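Local structure of blue-light receptor of the BLUF-family (Rhodobacter sphaeroides, 2BYC) at residues 23-28 against 71-76; 42-47 against 126-131. The protein probably senses blue light through a bound flavin, here flavin mononucleotide, and is thought to pass the signal on. All blocks are in the same frame, centred on the assembly; numbering follows the deposited sequence.

Both contacts reach strand 40-45. Its Leu-43 and Tyr-45 touch helix 19-37 of contact 1, while its Ile-42 and Leu-44 point from the other face toward helix 120-131. Contact 1 (23-28 against 71-76) lies at the flavin: Ile-26, Asp-71, Arg-73 and His-74 belong to the FMN pocket. In contact 2 (42-47 against 126-131) the side chain of Ile-42 is about 10 Å from the flavin, and that of Leu-44 is about 6 Å from that of Gln-52, which binds FMN. Contacts 1 and 2 have centres 17 Å apart. Two packing pairs bridge them: Ile-23 CD1 is 3.7 Å from Tyr-45 CE2, and Met-27 SD is 4.2 Å from Leu-43 CD2.

Contact 1: 23-28 against 71-76; sequences IVQIMR and DPRHQE. With FMN (flavin mononucleotide), chain C.
Ile-26 packs between the flavin and the guanidinium group of Arg-73. Its CB carries two branches that part company. CG2, anti to the backbone N, lies against the middle of the flavin ring system, 3.7 Å from FMN C9A. CG1 goes the other way and lies over one face of the Arg-73 guanidinium, 3.3 Å from Arg-73 NH1 and displaced from the centre of the group. At the tip, CD1 returns to the flavin and meets its dimethylbenzene end, 3.6 Å from FMN C8. One isoleucine thus touches both the cofactor and the arginine beside it. Gln-25 adds its CB at the edge of the same guanidinium, while its amide nitrogen bonds to Ala-21 O.

Asp-71 fixes the rotation of the guanidinium, with its oxygens near the group's plane (6° and 15° out of it). The grip is side-on: NE of Arg-73 bonds to Asp-71 OD1, and Arg-73 NH2 reaches Asp-71 OD2 at 2.7 Å, each oxygen using its syn lone pair. The bend at chi3 (-84°) turns the arginine tip toward the carboxylate. Asp-71 OD1 also accepts from Arg-73 N at 2.8 Å, which makes an Asx turn within the type I turn 71-74. The other oxygen, OD2, takes a hydrogen bond from the ribityl hydroxyl O2' of FMN at 2.9 Å. The arginine's positive charge would probably favour an ionised carboxylate here.

His-74 places one ring face under the flavin methyl C8M, which sits over the ring centre. Ser-12 OG and Ile-68 O hold the two imidazole nitrogens. The contact joins helix 19-37 to the turn after helix 58-69, just where the chain enters strand 74-75, which pairs antiparallel with strand 5-14.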
loop_
_atom_site.group_PDB
_atom_site.type_symbol
_atom_site.label_atom_id
_atom_site.label_comp_id
_atom_site.label_asym_id
_atom_site.label_seq_id
_atom_site.Cartn_x
_atom_site.Cartn_y
_atom_site.Cartn_z
ATOM N N ILE A 23 -13.698 1.400 3.320
ATOM C CA ILE A 23 -12.401 2.090 3.242
ATOM C C ILE A 23 -12.169 3.142 4.335
ATOM O O ILE A 23 -11.031 3.328 4.829
ATOM C CB ILE A 23 -12.158 2.659 1.836
ATOM C CG1 ILE A 23 -11.660 1.545 0.927
ATOM C CG2 ILE A 23 -11.079 3.749 1.944
ATOM C CD1 ILE A 23 -12.075 1.639 -0.592
ATOM N N VAL A 24 -13.220 3.841 4.751
ATOM C CA VAL A 24 -13.092 4.750 5.916
ATOM C C VAL A 24 -12.630 4.010 7.183
ATOM O O VAL A 24 -11.735 4.488 7.898
ATOM C CB VAL A 24 -14.443 5.540 6.164
ATOM C CG1 VAL A 24 -14.451 6.279 7.483
ATOM C CG2 VAL A 24 -14.662 6.545 5.063
ATOM N N GLN A 25 -13.207 2.854 7.455
ATOM C CA GLN A 25 -12.776 2.094 8.639
ATOM C C GLN A 25 -11.346 1.588 8.467
ATOM O O GLN A 25 -10.585 1.530 9.405
ATOM C CB GLN A 25 -13.672 0.873 8.859
ATOM C CG GLN A 25 -15.174 1.157 9.137
ATOM C CD GLN A 25 -16.153 -0.115 9.099
ATOM O OE1 GLN A 25 -16.260 -0.878 10.100
ATOM N NE2 GLN A 25 -16.918 -0.269 7.997
ATOM N N ILE A 26 -10.970 1.190 7.254
ATOM C CA ILE A 26 -9.616 0.738 7.034
ATOM C C ILE A 26 -8.678 1.873 7.249
ATOM O O ILE A 26 -7.610 1.662 7.765
ATOM C CB ILE A 26 -9.416 0.158 5.648
ATOM C CG1 ILE A 26 -10.195 -1.169 5.553
ATOM C CG2 ILE A 26 -7.940 0.068 5.383
ATOM C CD1 ILE A 26 -10.279 -1.766 4.202
ATOM N N MET A 27 -9.001 3.086 6.798
ATOM C CA MET A 27 -7.996 4.187 6.955
ATOM C C MET A 27 -7.906 4.638 8.346
ATOM O O MET A 27 -6.841 5.098 8.786
ATOM C CB MET A 27 -8.305 5.376 6.040
ATOM C CG MET A 27 -8.233 5.055 4.547
ATOM S SD MET A 27 -6.705 4.325 4.028
ATOM C CE MET A 27 -5.667 5.719 4.221
ATOM N N ARG A 28 -9.032 4.584 9.041
ATOM C CA ARG A 28 -9.078 5.022 10.410
ATOM C C ARG A 28 -8.202 4.077 11.239
ATOM O O ARG A 28 -7.306 4.524 11.946
ATOM C CB ARG A 28 -10.491 4.959 10.895
ATOM C CG ARG A 28 -10.686 5.394 12.318
ATOM C CD ARG A 28 -12.163 5.236 12.615
ATOM N NE ARG A 28 -12.457 5.931 13.852
ATOM C CZ ARG A 28 -13.660 6.387 14.206
ATOM N NH1 ARG A 28 -14.729 6.214 13.407
ATOM N NH2 ARG A 28 -13.789 7.022 15.375
ATOM N N ASP A 71 -7.966 -10.241 7.083
ATOM C CA ASP A 71 -9.092 -9.361 6.797
ATOM C C ASP A 71 -10.070 -9.821 5.696
ATOM O O ASP A 71 -9.704 -10.113 4.559
ATOM C CB ASP A 71 -8.601 -7.932 6.630
ATOM C CG ASP A 71 -9.738 -6.915 6.678
ATOM O OD1 ASP A 71 -10.783 -7.153 6.064
ATOM O OD2 ASP A 71 -9.597 -5.866 7.322
ATOM N N PRO A 72 -11.348 -9.937 6.052
ATOM C CA PRO A 72 -12.282 -10.475 5.076
ATOM C C PRO A 72 -12.614 -9.538 3.908
ATOM O O PRO A 72 -13.300 -9.971 2.985
ATOM C CB PRO A 72 -13.530 -10.726 5.900
ATOM C CG PRO A 72 -13.060 -10.654 7.385
ATOM C CD PRO A 72 -11.961 -9.697 7.374
ATOM N N ARG A 73 -12.165 -8.277 3.947
ATOM C CA ARG A 73 -12.606 -7.298 2.963
ATOM C C ARG A 73 -11.773 -7.377 1.710
ATOM O O ARG A 73 -11.899 -6.519 0.811
ATOM C CB ARG A 73 -12.635 -5.897 3.577
ATOM C CG ARG A 73 -13.650 -5.756 4.762
ATOM C CD ARG A 73 -13.494 -4.448 5.462
ATOM N NE ARG A 73 -12.432 -4.548 6.443
ATOM C CZ ARG A 73 -12.086 -3.582 7.275
ATOM N NH1 ARG A 73 -12.736 -2.400 7.281
ATOM N NH2 ARG A 73 -11.047 -3.772 8.074
ATOM N N HIS A 74 -10.910 -8.389 1.630
ATOM C CA HIS A 74 -10.182 -8.682 0.366
ATOM C C HIS A 74 -9.826 -10.139 0.297
ATOM O O HIS A 74 -9.788 -10.761 1.315
ATOM C CB HIS A 74 -8.926 -7.798 0.147
ATOM C CG HIS A 74 -7.862 -7.891 1.214
ATOM N ND1 HIS A 74 -6.614 -7.321 1.049
ATOM C CD2 HIS A 74 -7.847 -8.443 2.448
ATOM C CE1 HIS A 74 -5.884 -7.504 2.138
ATOM N NE2 HIS A 74 -6.605 -8.182 3.003
ATOM N N GLN A 75 -9.523 -10.645 -0.892
ATOM C CA GLN A 75 -9.206 -12.055 -1.083
ATOM C C GLN A 75 -8.110 -12.226 -2.085
ATOM O O GLN A 75 -7.727 -11.269 -2.735
ATOM C CB GLN A 75 -10.418 -12.809 -1.661
ATOM C CG GLN A 75 -11.209 -12.004 -2.659
ATOM C CD GLN A 75 -12.634 -12.553 -2.937
ATOM O OE1 GLN A 75 -13.245 -13.255 -2.105
ATOM N NE2 GLN A 75 -13.155 -12.238 -4.126
ATOM N N GLU A 76 -7.654 -13.476 -2.219
ATOM C CA GLU A 76 -6.624 -13.846 -3.154
ATOM C C GLU A 76 -5.403 -12.960 -2.928
ATOM O O GLU A 76 -4.888 -12.366 -3.841
ATOM C CB GLU A 76 -7.118 -13.626 -4.568
ATOM C CG GLU A 76 -8.353 -14.477 -4.931
ATOM C CD GLU A 76 -8.850 -14.179 -6.343
ATOM O OE1 GLU A 76 -7.995 -13.938 -7.259
ATOM O OE2 GLU A 76 -10.099 -14.169 -6.539
HETATM N N1 FMN C . -4.821 -2.040 9.078
HETATM C C2 FMN C . -3.711 -1.354 9.517
HETATM O O2 FMN C . -3.547 -1.147 10.743
HETATM N N3 FMN C . -2.783 -0.883 8.647
HETATM C C4 FMN C . -3.012 -1.091 7.333
HETATM O O4 FMN C . -2.181 -0.742 6.558
HETATM C C4A FMN C . -4.133 -1.784 6.864
HETATM N N5 FMN C . -4.320 -1.975 5.505
HETATM C C5A FMN C . -5.396 -2.737 5.026
HETATM C C6 FMN C . -5.565 -2.965 3.678
HETATM C C7 FMN C . -6.666 -3.664 3.160
HETATM C C7M FMN C . -6.739 -4.030 1.672
HETATM C C8 FMN C . -7.590 -4.165 4.053
HETATM C C8M FMN C . -8.778 -4.996 3.594
HETATM C C9 FMN C . -7.427 -3.956 5.420
HETATM C C9A FMN C . -6.302 -3.226 5.913
HETATM N N10 FMN C . -6.127 -2.987 7.295
HETATM C C10 FMN C . -5.021 -2.279 7.750
HETATM C "C1'" FMN C . -7.228 -3.204 8.279
HETATM C "C2'" FMN C . -6.659 -4.287 9.164
HETATM O "O2'" FMN C . -7.001 -5.443 8.455
HETATM C "C3'" FMN C . -7.182 -4.324 10.611
HETATM O "O3'" FMN C . -8.492 -4.796 10.596
HETATM C "C4'" FMN C . -7.158 -3.017 11.387
HETATM O "O4'" FMN C . -5.830 -2.562 11.725
HETATM C "C5'" FMN C . -7.898 -3.215 12.713
HETATM O "O5'" FMN C . -9.231 -2.704 12.794
HETATM P P FMN C . -9.776 -2.634 14.300
HETATM O O1P FMN C . -11.151 -1.951 14.373
HETATM O O2P FMN C . -9.878 -4.093 14.725
HETATM O O3P FMN C . -8.674 -1.874 14.998
#

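Contact 2: 42-47 against 126-131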
loop_
_atom_site.group_PDB
_atom_site.type_symbol
_atom_site.label_atom_id
_atom_site.label_comp_id
_atom_site.label_asym_id
_atom_site.label_seq_id
_atom_site.Cartn_x
_atom_site.Cartn_y
_atom_site.Cartn_z
ATOM N N ILE A 42 1.326 3.105 1.197
ATOM C CA ILE A 42 0.275 3.587 0.334
ATOM C C ILE A 42 -0.651 2.390 0.004
ATOM O O ILE A 42 -0.203 1.268 -0.092
ATOM C CB ILE A 42 0.843 4.267 -0.993
ATOM C CG1 ILE A 42 1.920 3.364 -1.651
ATOM C CG2 ILE A 42 1.482 5.593 -0.743
ATOM C CD1 ILE A 42 2.043 3.434 -3.208
ATOM N N LEU A 43 -1.930 2.680 -0.172
ATOM C CA LEU A 43 -2.891 1.711 -0.597
ATOM C C LEU A 43 -3.557 2.169 -1.850
ATOM O O LEU A 43 -4.110 3.280 -1.923
ATOM C CB LEU A 43 -3.900 1.647 0.469
ATOM C CG LEU A 43 -5.147 0.757 0.381
ATOM C CD1 LEU A 43 -4.766 -0.690 0.186
ATOM C CD2 LEU A 43 -6.059 0.985 1.578
ATOM N N LEU A 44 -3.513 1.342 -2.875
ATOM C CA LEU A 44 -4.078 1.737 -4.150
ATOM C C LEU A 44 -5.373 0.968 -4.224
ATOM O O LEU A 44 -5.371 -0.198 -3.956
ATOM C CB LEU A 44 -3.133 1.407 -5.347
ATOM C CG LEU A 44 -1.736 2.038 -5.318
ATOM C CD1 LEU A 44 -0.831 1.448 -4.337
ATOM C CD2 LEU A 44 -1.070 1.741 -6.565
ATOM N N TYR A 45 -6.435 1.628 -4.653
ATOM C CA TYR A 45 -7.716 1.007 -4.710
ATOM C C TYR A 45 -8.345 1.424 -6.062
ATOM O O TYR A 45 -8.407 2.604 -6.327
ATOM C CB TYR A 45 -8.541 1.390 -3.509
ATOM C CG TYR A 45 -10.008 1.084 -3.720
ATOM C CD1 TYR A 45 -10.496 -0.223 -3.669
ATOM C CD2 TYR A 45 -10.890 2.124 -4.019
ATOM C CE1 TYR A 45 -11.860 -0.490 -3.900
ATOM C CE2 TYR A 45 -12.210 1.880 -4.238
ATOM C CZ TYR A 45 -12.687 0.604 -4.204
ATOM O OH TYR A 45 -14.048 0.455 -4.459
ATOM N N ASN A 46 -8.770 0.473 -6.913
ATOM C CA ASN A 46 -9.306 0.855 -8.273
ATOM C C ASN A 46 -10.686 0.322 -8.416
ATOM O O ASN A 46 -11.261 0.393 -9.498
ATOM C CB ASN A 46 -8.446 0.258 -9.391
ATOM C CG ASN A 46 -8.509 -1.281 -9.439
ATOM O OD1 ASN A 46 -7.984 -1.905 -10.324
ATOM N ND2 ASN A 46 -9.120 -1.857 -8.493
ATOM N N GLY A 47 -11.222 -0.185 -7.318
ATOM C CA GLY A 47 -12.561 -0.712 -7.325
ATOM C C GLY A 47 -12.604 -2.225 -7.453
ATOM O O GLY A 47 -13.630 -2.821 -7.193
ATOM N N ARG A 126 7.409 5.042 -8.250
ATOM C CA ARG A 126 8.048 6.194 -8.817
ATOM C C ARG A 126 7.050 7.319 -9.038
ATOM O O ARG A 126 7.266 8.451 -8.652
ATOM C CB ARG A 126 8.653 5.770 -10.161
ATOM C CG ARG A 126 9.497 6.793 -10.873
ATOM C CD ARG A 126 9.941 6.297 -12.251
ATOM N NE ARG A 126 8.970 6.687 -13.245
ATOM C CZ ARG A 126 8.433 5.844 -14.113
ATOM N NH1 ARG A 126 8.818 4.561 -14.125
ATOM N NH2 ARG A 126 7.508 6.293 -14.968
ATOM N N THR A 127 5.947 7.023 -9.673
ATOM C CA THR A 127 5.083 8.097 -10.036
ATOM C C THR A 127 4.323 8.610 -8.840
ATOM O O THR A 127 4.095 9.813 -8.699
ATOM C CB THR A 127 4.150 7.681 -11.189
ATOM O OG1 THR A 127 3.131 6.809 -10.716
ATOM C CG2 THR A 127 4.930 6.973 -12.267
ATOM N N ILE A 128 3.870 7.704 -7.981
ATOM C CA ILE A 128 3.240 8.125 -6.709
ATOM C C ILE A 128 4.179 8.905 -5.770
ATOM O O ILE A 128 3.839 10.025 -5.358
ATOM C CB ILE A 128 2.547 6.945 -5.957
ATOM C CG1 ILE A 128 1.621 6.244 -6.987
ATOM C CG2 ILE A 128 1.814 7.535 -4.769
ATOM C CD1 ILE A 128 0.926 4.941 -6.505
ATOM N N ALA A 129 5.329 8.343 -5.424
ATOM C CA ALA A 129 6.341 9.100 -4.619
ATOM C C ALA A 129 6.558 10.507 -5.160
ATOM O O ALA A 129 6.607 11.480 -4.401
ATOM C CB ALA A 129 7.684 8.355 -4.587
ATOM N N ALA A 130 6.667 10.599 -6.484
ATOM C CA ALA A 130 7.001 11.841 -7.152
ATOM C C ALA A 130 5.866 12.826 -7.059
ATOM O O ALA A 130 6.090 14.011 -6.878
ATOM C CB ALA A 130 7.341 11.586 -8.613
ATOM N N SER A 131 4.649 12.351 -7.184
ATOM C CA SER A 131 3.511 13.225 -7.047
ATOM C C SER A 131 3.508 13.890 -5.670
ATOM O O SER A 131 3.405 15.100 -5.564
ATOM C CB SER A 131 2.198 12.458 -7.343
ATOM O OG SER A 131 1.127 12.926 -6.521
#
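Ile-128 of helix 120-131, the last helix of the chain, meets Ile-42 and Leu-44 on strand 40-45. This is helix-on-sheet packing: the helix lies against the mixed sheet of the ferredoxin-like alpha/beta fold of BLUF domains. The contact is buried. One helix residue, Ile-128, carries it on that side, and 122 Å² is buried in all.

The interaction across the segments is apolar. Ile-128 CD1 is the single methyl that reaches both strand residues. Its CG1 is anti to the carbonyl carbon (chi1 -51°), and the chain then runs on extended (chi2 174°), which carries CD1 out toward the sheet. Ile-42 comes to it tip to tip, and so does Leu-44. The two strand residues are two positions apart and therefore point from the same face of the sheet. Phe-90 packs on Ile-42, and Leu-113 on Leu-44, so loop residues extend the apolar layer.

The polar bonds lie elsewhere: strand 40-45 pairs with its two neighbours, and the helix bonds to itself. In the strand, backbone hydrogen bonds tie Ile-42 to Thr-53 and Leu-44 to Val-51 on strand 49-55, and Leu-43 to Val-98 on strand 96-98. In the helix, Ala-130 N bonds to Arg-126 O at 3.1 Å, and Arg-126 forms a salt bridge with Glu-123.

At the meeting point two strand methyls close on one helix methyl: Ile-128 CD1 lies 3.8 Å from Ile-42 CD1 and 3.8 Å from Leu-44 CD2. The methine Leu-44 CG is a little farther from Ile-128 CD1, at 4.1 Å.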